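Side-chain contact in intimin (PDB 6TQD), which is an adhesin of attaching and effacing E. coli, whose extracellular passenger probably presents its binding end to the host cell: residues A[185-190]-A[194-199]. Residues are numbered along the deposited sequence; the frame is centred on the assembly and turned at random.
Sequences VVSAKT and TSALNA
Ala188 and Leu197 face each other as an antiparallel hydrogen-bonded pair: Ala188 N reaches Leu197 O at 3.0 Å, and Leu197 N reaches Ala188 O at 2.9 Å. A third backbone bond, Ala199 N to Val186 O (2.8 Å), is nearly straight, with 163° at the hydrogen. Between them sits the non-hydrogen-bonded pair Ser187 and Asn198, where side chains meet alongside a CA-H...O contact from Ser187 CA to Leu197 O (3.2 Å). The amide oxygen of Asn198 comes up to the methylene of Ser187, OD1 to CB 3.3 Å, while OG of Ser187 lies 3.6 Å from the methyl carbon CB of Ala196; that hydroxyl also has a weak hydrogen bond to Asn151 O. On the same face Val185 crosses Asn198 at about a right angle. Val185 CG1, anti to its own N (chi1 175°), lies 3.7 Å from Ala199 O and against Asn198 CB. Lys189 covers the approach to the turn: its extended aliphatic chain runs alongside Ser195 and Ala196, CB to Ala196 CB 3.8 Å, then bends at chi4 (-67°), and NZ hydrogen-bonds to Thr190 O from above its carbonyl plane and to Met193 O in the turn. Behind the pair, Val186, Ala188 and Ala199 pack on Phe115 of the opposing sheet, and strand 147-154 hydrogen-bonds the other edge of 185-189. The last two strands form a beta hairpin, 182-189 with 197-205, of a bacterial Ig-like sandwich.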
loop_
_atom_site.group_PDB
_atom_site.type_symbol
_atom_site.label_atom_id
_atom_site.label_comp_id
_atom_site.label_asym_id
_atom_site.label_seq_id
_atom_site.Cartn_x
_atom_site.Cartn_y
_atom_site.Cartn_z
ATOM N N VAL A 185 -10.656 -20.478 -8.353
ATOM C CA VAL A 185 -10.021 -19.179 -8.165
ATOM C C VAL A 185 -11.092 -18.112 -8.315
ATOM O O VAL A 185 -11.804 -18.080 -9.323
ATOM C CB VAL A 185 -8.879 -18.947 -9.171
ATOM C CG1 VAL A 185 -8.330 -17.529 -9.032
ATOM C CG2 VAL A 185 -7.761 -19.954 -8.973
ATOM N N VAL A 186 -11.204 -17.245 -7.310
ATOM C CA VAL A 186 -12.128 -16.122 -7.321
ATOM C C VAL A 186 -11.308 -14.841 -7.363
ATOM O O VAL A 186 -10.201 -14.787 -6.822
ATOM C CB VAL A 186 -13.026 -16.126 -6.068
ATOM C CG1 VAL A 186 -14.033 -15.010 -6.140
ATOM C CG2 VAL A 186 -13.724 -17.480 -5.918
ATOM N N SER A 187 -11.854 -13.810 -8.018
ATOM C CA SER A 187 -11.179 -12.523 -8.132
ATOM C C SER A 187 -12.072 -11.401 -7.622
ATOM O O SER A 187 -13.301 -11.521 -7.560
ATOM C CB SER A 187 -10.810 -12.228 -9.591
ATOM O OG SER A 187 -11.974 -11.937 -10.343
ATOM N N ALA A 188 -11.417 -10.287 -7.272
ATOM C CA ALA A 188 -12.066 -9.074 -6.794
ATOM C C ALA A 188 -11.498 -7.868 -7.539
ATOM O O ALA A 188 -10.296 -7.800 -7.791
ATOM C CB ALA A 188 -11.795 -8.895 -5.285
ATOM N N LYS A 189 -12.366 -6.913 -7.858
ATOM C CA LYS A 189 -11.938 -5.755 -8.634
ATOM C C LYS A 189 -12.765 -4.530 -8.277
ATOM O O LYS A 189 -13.959 -4.624 -7.985
ATOM C CB LYS A 189 -12.059 -6.047 -10.137
ATOM C CG LYS A 189 -11.423 -4.991 -11.047
ATOM C CD LYS A 189 -11.617 -5.307 -12.522
ATOM C CE LYS A 189 -11.072 -4.209 -13.427
ATOM N NZ LYS A 189 -11.834 -2.926 -13.320
ATOM N N THR A 190 -12.109 -3.368 -8.304
ATOM C CA THR A 190 -12.779 -2.079 -8.222
ATOM C C THR A 190 -12.658 -1.356 -9.560
ATOM O O THR A 190 -11.837 -1.705 -10.425
ATOM C CB THR A 190 -12.183 -1.211 -7.109
ATOM O OG1 THR A 190 -10.788 -1.028 -7.368
ATOM C CG2 THR A 190 -12.392 -1.850 -5.753
ATOM N N THR A 194 -7.016 -1.919 -13.407
ATOM C CA THR A 194 -6.889 -2.339 -14.801
ATOM C C THR A 194 -7.279 -3.801 -14.993
ATOM O O THR A 194 -7.665 -4.191 -16.103
ATOM C CB THR A 194 -5.476 -2.060 -15.325
ATOM O OG1 THR A 194 -4.506 -2.778 -14.551
ATOM C CG2 THR A 194 -5.161 -0.563 -15.246
ATOM N N SER A 195 -7.139 -4.617 -13.948
ATOM C CA SER A 195 -7.521 -6.019 -13.963
ATOM C C SER A 195 -7.813 -6.438 -12.530
ATOM O O SER A 195 -7.439 -5.756 -11.577
ATOM C CB SER A 195 -6.414 -6.887 -14.568
ATOM O OG SER A 195 -5.231 -6.805 -13.796
ATOM N N ALA A 196 -8.514 -7.558 -12.386
ATOM C CA ALA A 196 -8.914 -8.026 -11.068
ATOM C C ALA A 196 -7.738 -8.664 -10.328
ATOM O O ALA A 196 -6.745 -9.075 -10.929
ATOM C CB ALA A 196 -10.060 -9.046 -11.183
ATOM N N LEU A 197 -7.849 -8.711 -8.991
ATOM C CA LEU A 197 -6.901 -9.404 -8.132
ATOM C C LEU A 197 -7.449 -10.797 -7.818
ATOM O O LEU A 197 -8.534 -10.919 -7.245
ATOM C CB LEU A 197 -6.703 -8.636 -6.820
ATOM C CG LEU A 197 -5.764 -9.308 -5.808
ATOM C CD1 LEU A 197 -4.345 -9.395 -6.384
ATOM C CD2 LEU A 197 -5.753 -8.566 -4.472
ATOM N N ASN A 198 -6.686 -11.835 -8.171
ATOM C CA ASN A 198 -7.090 -13.210 -7.889
ATOM C C ASN A 198 -6.723 -13.608 -6.465
ATOM O O ASN A 198 -5.597 -13.372 -6.016
ATOM C CB ASN A 198 -6.384 -14.184 -8.833
ATOM C CG ASN A 198 -6.884 -14.100 -10.256
ATOM O OD1 ASN A 198 -7.821 -13.370 -10.556
ATOM N ND2 ASN A 198 -6.253 -14.853 -11.144
ATOM N N ALA A 199 -7.658 -14.237 -5.769
ATOM C CA ALA A 199 -7.335 -14.904 -4.521
ATOM C C ALA A 199 -6.565 -16.198 -4.805
ATOM O O ALA A 199 -6.566 -16.720 -5.919
ATOM C CB ALA A 199 -8.615 -15.286 -3.780
#